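Local coordinates for protein putative RNase YutE (Bacillus subtilis subsp. subtilis str. 168, PDB 1YLM) that is probably an RNase of the HepT family and the likely toxic component of a putative type VII toxin-antitoxin system, at residues D73-D77 and E78-T82. Residues are numbered along the deposited sequence; the frame is centred on the assembly and turned at random.
Sequences DILVD and EKVVT
Leu75 and Val80 meet where helix 71-77 ends and the chain turns back across its last turn. Three backbone bonds close the helix. Glu78 N donates to Ile74 O at 2.9 Å, continuing the helical pattern. Val80 N reaches back to Leu75 O at 2.8 Å, nearly in line with the carbonyl. Lys79 N bonds Val76 O at 2.9 Å, but from well above the carbonyl plane and off its lone pairs. These last two bonds, with the positive phi of Lys79 (60°), make a Schellman motif.

The apolar contacts follow the reversal. Leu75 CD2 packs obliquely against Val80 CG2 at 3.9 Å. Val76 and Val81 cross at about a right angle, with their CG2 methyls 3.8 Å apart. With chi1 169°, CG2 of Val76 lies anti to its own carbonyl carbon and also touches Thr82 O. Helix 32-59 packs on Leu75 through Met56, and helix 119-137 packs on Val80 through Ile129 and Tyr132.

Two waters join the loop to the helix end. One donates to both Val76 O and Val81 O. The other donates to Asp77 O and accepts from Lys79 NZ. The Lys79 chain bends at chi2 (75°), which brings CD to 3.3 Å from Asp77 O. Beyond the turn, the Thr82 side chain caps a backbone N at the start of helix 83-93, and OG1 also bonds Lys84 NZ.

The carbonyls of the last turn thus find donors in the loop backbone and in water, while Val80 and Val81 pack against helix 119-137.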
loop_
_atom_site.group_PDB
_atom_site.type_symbol
_atom_site.label_atom_id
_atom_site.label_comp_id
_atom_site.label_asym_id
_atom_site.label_seq_id
_atom_site.Cartn_x
_atom_site.Cartn_y
_atom_site.Cartn_z
ATOM N N ASP A 73 -9.887 1.306 -19.547
ATOM C CA ASP A 73 -10.788 1.112 -20.670
ATOM C C ASP A 73 -11.539 2.399 -21.007
ATOM O O ASP A 73 -11.714 2.734 -22.167
ATOM C CB ASP A 73 -11.761 -0.031 -20.362
ATOM C CG ASP A 73 -11.075 -1.405 -20.380
ATOM O OD1 ASP A 73 -10.011 -1.534 -21.031
ATOM O OD2 ASP A 73 -11.602 -2.336 -19.727
ATOM N N ILE A 74 -11.940 3.134 -19.983
ATOM C CA ILE A 74 -12.640 4.411 -20.191
ATOM C C ILE A 74 -11.696 5.476 -20.779
ATOM O O ILE A 74 -12.048 6.168 -21.745
ATOM C CB ILE A 74 -13.345 4.879 -18.891
ATOM C CG1 ILE A 74 -14.506 3.924 -18.543
ATOM C CG2 ILE A 74 -13.831 6.342 -19.046
ATOM C CD1 ILE A 74 -14.820 3.861 -17.051
ATOM N N LEU A 75 -10.474 5.553 -20.247
ATOM C CA LEU A 75 -9.449 6.455 -20.799
ATOM C C LEU A 75 -9.110 6.126 -22.255
ATOM O O LEU A 75 -8.844 7.024 -23.062
ATOM C CB LEU A 75 -8.179 6.427 -19.931
ATOM C CG LEU A 75 -8.370 6.957 -18.504
ATOM C CD1 LEU A 75 -7.062 6.875 -17.686
ATOM C CD2 LEU A 75 -8.893 8.395 -18.503
ATOM N N VAL A 76 -9.138 4.838 -22.593
ATOM C CA VAL A 76 -8.956 4.412 -23.978
ATOM C C VAL A 76 -10.141 4.882 -24.854
ATOM O O VAL A 76 -9.926 5.498 -25.899
ATOM C CB VAL A 76 -8.737 2.874 -24.072
ATOM C CG1 VAL A 76 -8.825 2.388 -25.509
ATOM C CG2 VAL A 76 -7.375 2.504 -23.467
ATOM N N ASP A 77 -11.365 4.589 -24.411
ATOM C CA ASP A 77 -12.591 5.022 -25.097
ATOM C C ASP A 77 -12.575 6.530 -25.378
ATOM O O ASP A 77 -12.993 6.973 -26.446
ATOM C CB ASP A 77 -13.831 4.695 -24.260
ATOM C CG ASP A 77 -14.133 3.202 -24.182
ATOM O OD1 ASP A 77 -13.584 2.402 -24.985
ATOM O OD2 ASP A 77 -14.937 2.829 -23.300
ATOM N N GLU A 78 -12.068 7.302 -24.415
ATOM C CA GLU A 78 -12.058 8.767 -24.496
ATOM C C GLU A 78 -10.822 9.302 -25.206
ATOM O O GLU A 78 -10.620 10.524 -25.306
ATOM C CB GLU A 78 -12.193 9.376 -23.097
ATOM C CG GLU A 78 -13.532 9.167 -22.453
ATOM C CD GLU A 78 -14.648 10.053 -23.031
ATOM O OE1 GLU A 78 -14.350 11.018 -23.769
ATOM O OE2 GLU A 78 -15.828 9.773 -22.728
ATOM N N LYS A 79 -10.002 8.378 -25.711
ATOM C CA LYS A 79 -8.789 8.701 -26.459
ATOM C C LYS A 79 -7.777 9.528 -25.642
ATOM O O LYS A 79 -7.055 10.375 -26.189
ATOM C CB LYS A 79 -9.137 9.397 -27.784
ATOM C CG LYS A 79 -9.449 8.441 -28.941
ATOM C CD LYS A 79 -10.809 7.792 -28.829
ATOM C CE LYS A 79 -11.062 6.880 -30.036
ATOM N NZ LYS A 79 -11.941 5.715 -29.684
ATOM N N VAL A 80 -7.744 9.282 -24.334
ATOM C CA VAL A 80 -6.708 9.843 -23.483
ATOM C C VAL A 80 -5.373 9.120 -23.744
ATOM O O VAL A 80 -4.341 9.767 -23.882
ATOM C CB VAL A 80 -7.086 9.791 -21.984
ATOM C CG1 VAL A 80 -6.007 10.453 -21.144
ATOM C CG2 VAL A 80 -8.439 10.464 -21.734
ATOM N N VAL A 81 -5.414 7.785 -23.782
ATOM C CA VAL A 81 -4.242 6.970 -24.106
ATOM C C VAL A 81 -4.599 6.056 -25.296
ATOM O O VAL A 81 -5.792 5.861 -25.581
ATOM C CB VAL A 81 -3.772 6.119 -22.886
ATOM C CG1 VAL A 81 -3.373 7.011 -21.711
ATOM C CG2 VAL A 81 -4.851 5.109 -22.469
ATOM N N THR A 82 -3.594 5.489 -25.974
ATOM C CA THR A 82 -3.866 4.506 -27.034
ATOM C C THR A 82 -4.407 3.189 -26.449
ATOM O O THR A 82 -4.228 2.908 -25.260
ATOM C CB THR A 82 -2.624 4.209 -27.934
ATOM O OG1 THR A 82 -1.645 3.482 -27.184
ATOM C CG2 THR A 82 -1.986 5.484 -28.459
HETATM O O HOH W 1 -7.641 5.403 -27.462
HETATM O O HOH W 2 -14.305 5.577 -28.191
#